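Local structure of neck and C-terminal motor domain of Kar3 (Candida glabrata, 4GKR) at residues M64-R68 with T352-R357. The protein is a kinesin-14 motor that probably couples ATP hydrolysis to minus-end-directed movement along microtubules in mitosis. Sequence-based numbering, arbitrary orientation.
Sequences MTINR and TINSLR
Ile66 is the knob of this contact: its CD1 enters the hollow on helix 349-363 bounded by Thr352, Ile353 and Leu356, spaced over about one turn. Ile66 and Leu356 meet tip to tip, and Ile66 CD1 lies 3.9 Å from Thr352 CG2 and 4.1 Å from Ile353 CG1, which complete the walls. An extended isoleucine suits the place, since CG1 lies anti to the carbonyl carbon (chi1 -64°) and the chain runs straight to CD1. The forked Leu356 lodges CD1 between Ile66 and Met64, whose long unbranched side chain, extended at chi2 (175°), carries SD to 3.6 Å from Leu356 CD1. Thr352 suits the helix face by offering its methyl to Ile66 while OG1 bonds back to His348 O. The branched Ile353 serves two neighbours, CG1 facing Ile66 and CD1 lying 4.0 Å from NE of Arg68, which crosses it at about a right angle and extends the apolar cover with its aliphatic stem. Phe76 of strand 73-78 packs on Met64 and Leu356, laying the three-stranded antiparallel sheet against the C-terminal helix of the kinesin motor domain. Arg68 NH2 and Arg357 NH1 approach to 4.1 Å, a probably unfavourable pairing at the exposed edge; cohesion therefore rests on buried apolar surface.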
ATOM      1  N   MET A  64      18.809  -5.242  -8.964  1.00 56.55           N
ATOM      2  CA  MET A  64      18.462  -5.210 -10.377  1.00 57.44           C
ATOM      3  C   MET A  64      19.244  -4.093 -11.020  1.00 58.86           C
ATOM      4  O   MET A  64      19.609  -3.131 -10.362  1.00 58.63           O
ATOM      5  CB  MET A  64      16.961  -4.970 -10.602  1.00 54.50           C
ATOM      6  CG  MET A  64      16.457  -3.611 -10.133  1.00 52.99           C
ATOM      7  SD  MET A  64      14.727  -3.177 -10.482  1.00 51.66           S
ATOM      8  CE  MET A  64      14.030  -4.737 -11.023  1.00 51.63           C
ATOM      9  N   THR A  65      19.484  -4.217 -12.314  1.00 60.87           N
ATOM     10  CA  THR A  65      20.095  -3.147 -13.063  1.00 62.85           C
ATOM     11  C   THR A  65      19.159  -2.712 -14.170  1.00 62.17           C
ATOM     12  O   THR A  65      18.335  -3.484 -14.654  1.00 60.31           O
ATOM     13  CB  THR A  65      21.439  -3.580 -13.688  1.00 67.66           C
ATOM     14  OG1 THR A  65      21.209  -4.593 -14.678  1.00 68.92           O
ATOM     15  CG2 THR A  65      22.414  -4.106 -12.620  1.00 68.61           C
ATOM     16  N   ILE A  66      19.292  -1.461 -14.571  1.00 64.57           N
ATOM     17  CA  ILE A  66      18.622  -0.979 -15.759  1.00 66.46           C
ATOM     18  C   ILE A  66      19.668  -0.464 -16.727  1.00 71.56           C
ATOM     19  O   ILE A  66      20.440   0.437 -16.383  1.00 73.76           O
ATOM     20  CB  ILE A  66      17.637   0.138 -15.420  1.00 63.72           C
ATOM     21  CG1 ILE A  66      16.535  -0.415 -14.525  1.00 61.15           C
ATOM     22  CG2 ILE A  66      17.050   0.733 -16.691  1.00 64.39           C
ATOM     23  CD1 ILE A  66      15.623   0.651 -13.972  1.00 60.03           C
ATOM     24  N   ASN A  67      19.710  -1.051 -17.923  1.00 75.68           N
ATOM     25  CA  ASN A  67      20.566  -0.549 -18.997  1.00 80.95           C
ATOM     26  C   ASN A  67      19.871   0.622 -19.701  1.00 82.19           C
ATOM     27  O   ASN A  67      18.878   0.434 -20.398  1.00 82.67           O
ATOM     28  CB  ASN A  67      20.937  -1.664 -19.983  1.00 82.66           C
ATOM     29  N   ARG A  68      20.392   1.830 -19.503  1.00 84.40           N
ATOM     30  CA  ARG A  68      19.756   3.053 -19.999  1.00 85.10           C
ATOM     31  C   ARG A  68      19.884   3.244 -21.514  1.00 89.97           C
ATOM     32  O   ARG A  68      19.311   4.188 -22.072  1.00 91.38           O
ATOM     33  CB  ARG A  68      20.362   4.265 -19.294  1.00 85.09           C
ATOM     34  CG  ARG A  68      19.532   5.532 -19.359  1.00 83.43           C
ATOM     35  CD  ARG A  68      20.327   6.670 -18.765  1.00 85.74           C
ATOM     36  NE  ARG A  68      19.590   7.299 -17.675  1.00 84.68           N
ATOM     37  CZ  ARG A  68      20.154   7.802 -16.579  1.00 85.98           C
ATOM     38  NH1 ARG A  68      21.476   7.749 -16.418  1.00 88.46           N
ATOM     39  NH2 ARG A  68      19.396   8.355 -15.637  1.00 83.01           N
ATOM     40  N   THR A 352      10.310   4.751 -15.302  1.00 42.58           N
ATOM     41  CA  THR A 352      10.706   3.583 -14.503  1.00 41.51           C
ATOM     42  C   THR A 352      11.877   3.947 -13.587  1.00 42.05           C
ATOM     43  O   THR A 352      11.884   3.617 -12.391  1.00 40.57           O
ATOM     44  CB  THR A 352      11.067   2.382 -15.399  1.00 43.23           C
ATOM     45  OG1 THR A 352       9.868   1.829 -15.945  1.00 43.21           O
ATOM     46  CG2 THR A 352      11.795   1.293 -14.631  1.00 42.79           C
ATOM     47  N   ILE A 353      12.853   4.653 -14.153  1.00 43.57           N
ATOM     48  CA  ILE A 353      13.996   5.144 -13.396  1.00 44.09           C
ATOM     49  C   ILE A 353      13.583   6.080 -12.249  1.00 42.18           C
ATOM     50  O   ILE A 353      14.052   5.921 -11.122  1.00 41.50           O
ATOM     51  CB  ILE A 353      15.073   5.749 -14.322  1.00 46.60           C
ATOM     52  CG1 ILE A 353      15.887   4.614 -14.946  1.00 48.59           C
ATOM     53  CG2 ILE A 353      16.012   6.668 -13.560  1.00 47.35           C
ATOM     54  CD1 ILE A 353      16.615   4.963 -16.230  1.00 51.07           C
ATOM     55  N   ASN A 354      12.685   7.023 -12.519  1.00 41.51           N
ATOM     56  CA  ASN A 354      12.215   7.917 -11.449  1.00 40.29           C
ATOM     57  C   ASN A 354      11.586   7.123 -10.330  1.00 37.55           C
ATOM     58  O   ASN A 354      11.927   7.313  -9.173  1.00 37.38           O
ATOM     59  CB  ASN A 354      11.244   8.970 -11.961  1.00 40.52           C
ATOM     60  CG  ASN A 354      11.771   9.697 -13.173  1.00 44.45           C
ATOM     61  OD1 ASN A 354      11.047   9.878 -14.148  1.00 46.79           O
ATOM     62  ND2 ASN A 354      13.049  10.084 -13.145  1.00 46.23           N
ATOM     63  N   SER A 355      10.709   6.198 -10.687  1.00 36.36           N
ATOM     64  CA  SER A 355      10.112   5.305  -9.711  1.00 34.50           C
ATOM     65  C   SER A 355      11.141   4.588  -8.854  1.00 34.71           C
ATOM     66  O   SER A 355      11.011   4.570  -7.637  1.00 33.25           O
ATOM     67  CB  SER A 355       9.204   4.301 -10.392  1.00 33.94           C
ATOM     68  OG  SER A 355       8.031   4.935 -10.834  1.00 33.55           O
ATOM     69  N   LEU A 356      12.168   4.019  -9.478  1.00 37.14           N
ATOM     70  CA  LEU A 356      13.202   3.304  -8.717  1.00 39.01           C
ATOM     71  C   LEU A 356      14.046   4.206  -7.824  1.00 40.41           C
ATOM     72  O   LEU A 356      14.330   3.860  -6.680  1.00 40.08           O
ATOM     73  CB  LEU A 356      14.090   2.443  -9.621  1.00 40.59           C
ATOM     74  CG  LEU A 356      13.390   1.363 -10.451  1.00 40.68           C
ATOM     75  CD1 LEU A 356      14.442   0.401 -10.950  1.00 43.09           C
ATOM     76  CD2 LEU A 356      12.316   0.597  -9.691  1.00 38.28           C
ATOM     77  N   ARG A 357      14.434   5.363  -8.345  1.00 43.41           N
ATOM     78  CA  ARG A 357      15.194   6.331  -7.558  1.00 46.82           C
ATOM     79  C   ARG A 357      14.380   6.850  -6.377  1.00 46.14           C
ATOM     80  O   ARG A 357      14.921   7.051  -5.280  1.00 47.95           O
ATOM     81  CB  ARG A 357      15.680   7.476  -8.428  1.00 49.76           C
ATOM     82  CG  ARG A 357      16.732   7.035  -9.428  1.00 54.52           C
ATOM     83  CD  ARG A 357      16.866   8.025 -10.570  1.00 58.22           C
ATOM     84  NE  ARG A 357      17.948   8.970 -10.348  1.00 62.71           N
ATOM     85  CZ  ARG A 357      19.188   8.827 -10.811  1.00 67.65           C
ATOM     86  NH1 ARG A 357      19.526   7.760 -11.541  1.00 67.94           N
ATOM     87  NH2 ARG A 357      20.096   9.766 -10.539  1.00 70.81           N
TER